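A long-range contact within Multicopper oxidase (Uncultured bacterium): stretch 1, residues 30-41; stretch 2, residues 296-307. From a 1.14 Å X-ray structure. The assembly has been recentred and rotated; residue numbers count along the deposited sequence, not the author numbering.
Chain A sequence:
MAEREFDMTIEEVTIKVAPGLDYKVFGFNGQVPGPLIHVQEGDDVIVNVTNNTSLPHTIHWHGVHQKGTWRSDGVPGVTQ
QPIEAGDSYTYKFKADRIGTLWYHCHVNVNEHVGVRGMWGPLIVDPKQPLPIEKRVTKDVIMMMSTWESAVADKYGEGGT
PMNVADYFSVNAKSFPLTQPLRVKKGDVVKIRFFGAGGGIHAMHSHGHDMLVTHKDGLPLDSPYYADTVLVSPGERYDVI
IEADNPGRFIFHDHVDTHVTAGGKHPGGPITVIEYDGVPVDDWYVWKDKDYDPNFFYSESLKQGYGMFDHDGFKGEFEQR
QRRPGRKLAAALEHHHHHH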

# COMPACT_ATOMS: atom_id res chain seq x y z
N GLY A 30 -26.01 -16.11 -7.99
CA GLY A 30 -26.76 -14.92 -8.32
C GLY A 30 -26.64 -13.79 -7.32
O GLY A 30 -27.51 -12.94 -7.23
N GLN A 31 -25.51 -13.74 -6.56
CA GLN A 31 -25.39 -12.67 -5.57
C GLN A 31 -23.92 -12.20 -5.55
O GLN A 31 -23.01 -12.98 -5.90
N VAL A 32 -23.71 -10.96 -5.07
CA VAL A 32 -22.39 -10.39 -4.86
C VAL A 32 -22.42 -9.68 -3.51
O VAL A 32 -23.30 -8.80 -3.39
N PRO A 33 -21.60 -9.97 -2.50
CA PRO A 33 -20.64 -11.07 -2.44
C PRO A 33 -21.32 -12.44 -2.66
O PRO A 33 -22.54 -12.60 -2.48
N GLY A 34 -20.53 -13.39 -3.12
CA GLY A 34 -20.99 -14.76 -3.25
C GLY A 34 -21.37 -15.31 -1.87
O GLY A 34 -21.12 -14.71 -0.80
N PRO A 35 -21.97 -16.51 -1.87
CA PRO A 35 -22.37 -17.18 -0.62
C PRO A 35 -21.21 -17.36 0.34
O PRO A 35 -20.04 -17.58 -0.02
N LEU A 36 -21.54 -17.22 1.63
CA LEU A 36 -20.58 -17.54 2.65
C LEU A 36 -20.41 -19.06 2.75
O LEU A 36 -21.40 -19.81 2.88
N ILE A 37 -19.18 -19.56 2.76
CA ILE A 37 -18.88 -20.96 3.04
C ILE A 37 -18.15 -20.97 4.37
O ILE A 37 -17.13 -20.31 4.52
N HIS A 38 -18.68 -21.68 5.33
CA HIS A 38 -18.16 -21.67 6.70
C HIS A 38 -17.99 -23.12 7.11
O HIS A 38 -18.96 -23.87 7.21
N VAL A 39 -16.75 -23.54 7.33
CA VAL A 39 -16.43 -24.93 7.65
C VAL A 39 -15.44 -24.96 8.79
O VAL A 39 -14.98 -23.89 9.25
N GLN A 40 -15.13 -26.17 9.26
CA GLN A 40 -14.15 -26.37 10.33
C GLN A 40 -12.83 -26.89 9.79
O GLN A 40 -12.81 -27.65 8.80
N GLU A 41 -11.75 -26.48 10.46
CA GLU A 41 -10.43 -27.01 10.11
C GLU A 41 -10.49 -28.53 10.05
O GLU A 41 -11.04 -29.24 10.91
N PHE A 296 -23.16 -7.73 6.72
CA PHE A 296 -21.77 -8.15 6.90
C PHE A 296 -21.68 -9.63 7.24
O PHE A 296 -20.68 -10.09 7.79
N TYR A 297 -22.74 -10.39 6.86
CA TYR A 297 -22.79 -11.85 7.10
C TYR A 297 -22.81 -12.20 8.57
O TYR A 297 -22.63 -13.35 8.97
N SER A 298 -23.10 -11.23 9.49
CA SER A 298 -22.95 -11.55 10.92
C SER A 298 -23.99 -12.51 11.42
O SER A 298 -23.74 -13.23 12.34
N GLU A 299 -25.18 -12.51 10.79
CA GLU A 299 -26.18 -13.51 11.24
C GLU A 299 -25.82 -14.87 10.65
O GLU A 299 -25.81 -15.89 11.36
N SER A 300 -25.47 -14.94 9.37
CA SER A 300 -25.08 -16.24 8.79
C SER A 300 -23.91 -16.85 9.53
O SER A 300 -23.90 -18.09 9.64
N LEU A 301 -22.96 -16.03 9.99
CA LEU A 301 -21.79 -16.56 10.67
C LEU A 301 -22.15 -17.25 11.97
O LEU A 301 -21.31 -18.03 12.45
N LYS A 302 -23.33 -17.02 12.56
CA LYS A 302 -23.77 -17.66 13.80
C LYS A 302 -24.56 -18.92 13.54
O LYS A 302 -24.94 -19.59 14.53
N GLN A 303 -24.86 -19.22 12.26
CA GLN A 303 -25.85 -20.28 12.01
C GLN A 303 -25.27 -21.64 11.71
O GLN A 303 -25.99 -22.47 11.16
N GLY A 304 -24.04 -21.89 12.11
CA GLY A 304 -23.42 -23.22 11.98
C GLY A 304 -22.68 -23.36 10.64
O GLY A 304 -22.60 -22.49 9.76
N TYR A 305 -22.04 -24.53 10.53
CA TYR A 305 -21.28 -24.74 9.31
C TYR A 305 -22.18 -24.97 8.12
O TYR A 305 -23.27 -25.52 8.29
N GLY A 306 -21.72 -24.60 6.94
CA GLY A 306 -22.48 -24.78 5.72
C GLY A 306 -22.24 -23.66 4.73
O GLY A 306 -21.26 -22.91 4.86
N MET A 307 -23.13 -23.54 3.75
CA MET A 307 -23.04 -22.51 2.72
C MET A 307 -24.32 -21.66 2.81
O MET A 307 -25.46 -22.19 2.87

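Leu-36 lies at the apolar centre of the contact. Its CA-to-CB bond points toward the second stretch, and 111 Å² of the residue is covered there, the largest such area in either stretch. With chi1 at 167° (t) and chi2 at 66° (p), the side chain meets three residues of the 297-301 segment. Leu-36 CB stands over one face of the Tyr-297 ring, 3.7 Å from the ring centroid and only 9° off the normal, which identifies a CH-pi contact. Leu-36 CD2 reaches Leu-301 CD2 at 3.8 Å and Ser-300 CB at 3.7 Å.

Leu-301 leaves its backbone sideways, but chi1 -78° (m) and chi2 162° (t) bring its end nearer. Its CD2 thereby serves a second neighbour, lying over one face of the His-38 ring at 4.3 Å from the centroid and 24° off the normal. The opposite face of that imidazole is taken by Tyr-305: the centroids are 5.3 Å apart and the planes meet at 78°, an edge-to-face pair in which the tyrosine supplies the edge. His-38 (chi1 -169°, t) is thus held between an aliphatic and an aromatic side chain. Tyr-305 (chi1 -59°, m) in turn has Gln-40 N over one face of its own ring, and Gln-40 CB comes to 4.1 Å from Tyr-305 CZ.

Backbone pairing fixes the register behind this packing. His-38 N donates to Gly-306 O and Gly-306 N donates to His-38 O, both at 2.9 Å, with N-H...O angles of 164° and 159°. The neighbouring antiparallel pair, Ile-37 with Met-307, is not hydrogen-bonded; its side chains share the sheet face opposite that of His-38. There Met-307 extends through chi1 170° (t) and chi2 -176° (t) before chi3 turns to -83° (m), and Met-307 CE closes to 3.3 Å from Ile-37 CG1 (Ile-37 chi1 -59°, m). Met-307 CG also touches Pro-35 CB at 3.7 Å. Gly-306 has no side chain, and its phi/psi of 146/-163 would jam a CB against the preceding carbonyl oxygen.

At one polar margin, the CA-to-CB bond of Tyr-297 (chi1 -90°, m) points toward the first stretch. Its OH donates a short hydrogen bond to Gly-34 O, 2.6 Å away, an acceptor near the ring plane. Gln-31 NE2 lies 2.9 Å from the same Tyr-297 OH. Gln-31 (chi1 53°, p; chi2 172°, t) is itself anchored within its loop, where Gln-31 NE2 donates to Pro-33 O at 2.9 Å and 157°.

At the imidazole, a water spans the two stretches. Its oxygen lies 2.6 Å from His-38 ND1 and donates to Ser-300 O at 2.7 Å and to Gly-304 O at 2.6 Å. The water therefore ties the histidine to two carbonyls around the turn, while His-38 NE2 is hydrogen-bonded elsewhere in the structure.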

# COMPACT_ATOMS: atom_id res chain seq x y z
CB GLN A 31 -25.81 -13.13 -4.18
CG GLN A 31 -25.10 -14.42 -3.69
CD GLN A 31 -25.45 -14.67 -2.23
OE1 GLN A 31 -26.53 -15.19 -1.93
NE2 GLN A 31 -24.55 -14.30 -1.33
CB VAL A 32 -21.92 -9.42 -5.92
CG1 VAL A 32 -20.49 -8.99 -5.60
CG2 VAL A 32 -21.98 -10.10 -7.33
CB PRO A 33 -20.21 -11.02 -0.98
CG PRO A 33 -20.43 -9.60 -0.51
CD PRO A 33 -21.64 -9.14 -1.27
CB PRO A 35 -22.90 -18.53 -1.09
CG PRO A 35 -23.33 -18.24 -2.49
CD PRO A 35 -22.28 -17.32 -3.08
CB LEU A 36 -21.11 -17.06 4.03
CG LEU A 36 -20.38 -17.59 5.28
CD1 LEU A 36 -18.93 -17.09 5.37
CD2 LEU A 36 -21.16 -17.12 6.53
CB ILE A 37 -18.07 -21.61 1.89
CG1 ILE A 37 -18.80 -21.55 0.57
CG2 ILE A 37 -17.69 -23.03 2.31
CD1 ILE A 37 -17.96 -22.00 -0.64
CB HIS A 38 -19.13 -20.90 7.61
CG HIS A 38 -18.58 -20.61 8.95
ND1 HIS A 38 -19.34 -20.06 9.98
CD2 HIS A 38 -17.32 -20.71 9.49
CE1 HIS A 38 -18.56 -19.86 11.04
NE2 HIS A 38 -17.36 -20.25 10.80
CB VAL A 39 -15.90 -25.66 6.41
CG1 VAL A 39 -16.90 -25.62 5.25
CG2 VAL A 39 -14.54 -25.17 5.90
CB GLN A 40 -14.72 -27.41 11.31
CG GLN A 40 -13.98 -27.51 12.63
CD GLN A 40 -14.82 -28.31 13.63
OE1 GLN A 40 -15.67 -29.15 13.32
NE2 GLN A 40 -14.59 -28.02 14.90
CB GLU A 41 -9.47 -26.64 11.22
CG GLU A 41 -8.04 -27.09 11.01
CD GLU A 41 -7.11 -26.72 12.16
OE1 GLU A 41 -7.52 -26.10 13.16
OE2 GLU A 41 -5.90 -27.02 12.03
CB PHE A 296 -21.09 -7.33 8.02
CG PHE A 296 -21.14 -5.83 7.81
CD1 PHE A 296 -20.27 -5.22 6.91
CD2 PHE A 296 -22.05 -5.02 8.50
CE1 PHE A 296 -20.27 -3.85 6.72
CE2 PHE A 296 -22.04 -3.62 8.31
CZ PHE A 296 -21.17 -3.04 7.40
CB TYR A 297 -21.70 -12.61 6.35
CG TYR A 297 -22.05 -13.08 4.96
CD1 TYR A 297 -23.23 -13.73 4.67
CD2 TYR A 297 -21.12 -12.91 3.93
CE1 TYR A 297 -23.55 -14.18 3.37
CE2 TYR A 297 -21.41 -13.34 2.63
CZ TYR A 297 -22.61 -13.98 2.36
OH TYR A 297 -22.94 -14.41 1.10
CB SER A 298 -23.07 -10.25 11.74
OG SER A 298 -22.02 -9.35 11.42
CB GLU A 299 -27.59 -13.07 10.84
CG GLU A 299 -27.99 -11.79 11.59
CD GLU A 299 -27.89 -11.94 13.11
OE1 GLU A 299 -28.20 -12.97 13.77
OE2 GLU A 299 -27.44 -10.98 13.76
CB SER A 300 -24.66 -16.07 7.32
OG SER A 300 -25.71 -15.53 6.54
CB LEU A 301 -20.77 -15.43 10.92
CG LEU A 301 -19.99 -15.10 9.66
CD1 LEU A 301 -19.33 -13.73 9.75
CD2 LEU A 301 -18.87 -16.13 9.41
CB LYS A 302 -24.73 -16.69 14.53
CG LYS A 302 -24.03 -15.44 15.00
CD LYS A 302 -24.95 -14.87 16.09
CE LYS A 302 -25.75 -13.76 15.45
NZ LYS A 302 -25.32 -12.51 16.17
CB GLN A 303 -26.76 -19.77 10.86
CG GLN A 303 -27.63 -18.59 11.32
CD GLN A 303 -28.37 -17.88 10.21
OE1 GLN A 303 -28.24 -18.32 9.07
NE2 GLN A 303 -29.11 -16.81 10.53
CB TYR A 305 -20.32 -25.94 9.51
CG TYR A 305 -19.38 -25.63 10.68
CD1 TYR A 305 -18.56 -24.50 10.59
CD2 TYR A 305 -19.31 -26.41 11.84
CE1 TYR A 305 -17.70 -24.17 11.63
CE2 TYR A 305 -18.44 -26.08 12.89
CZ TYR A 305 -17.64 -24.95 12.76
OH TYR A 305 -16.75 -24.57 13.77
CB MET A 307 -22.80 -23.06 1.32
CG MET A 307 -22.96 -21.95 0.25
SD MET A 307 -22.78 -22.68 -1.43
CE MET A 307 -21.03 -22.70 -1.54
O HOH W 1 -21.92 -19.94 9.61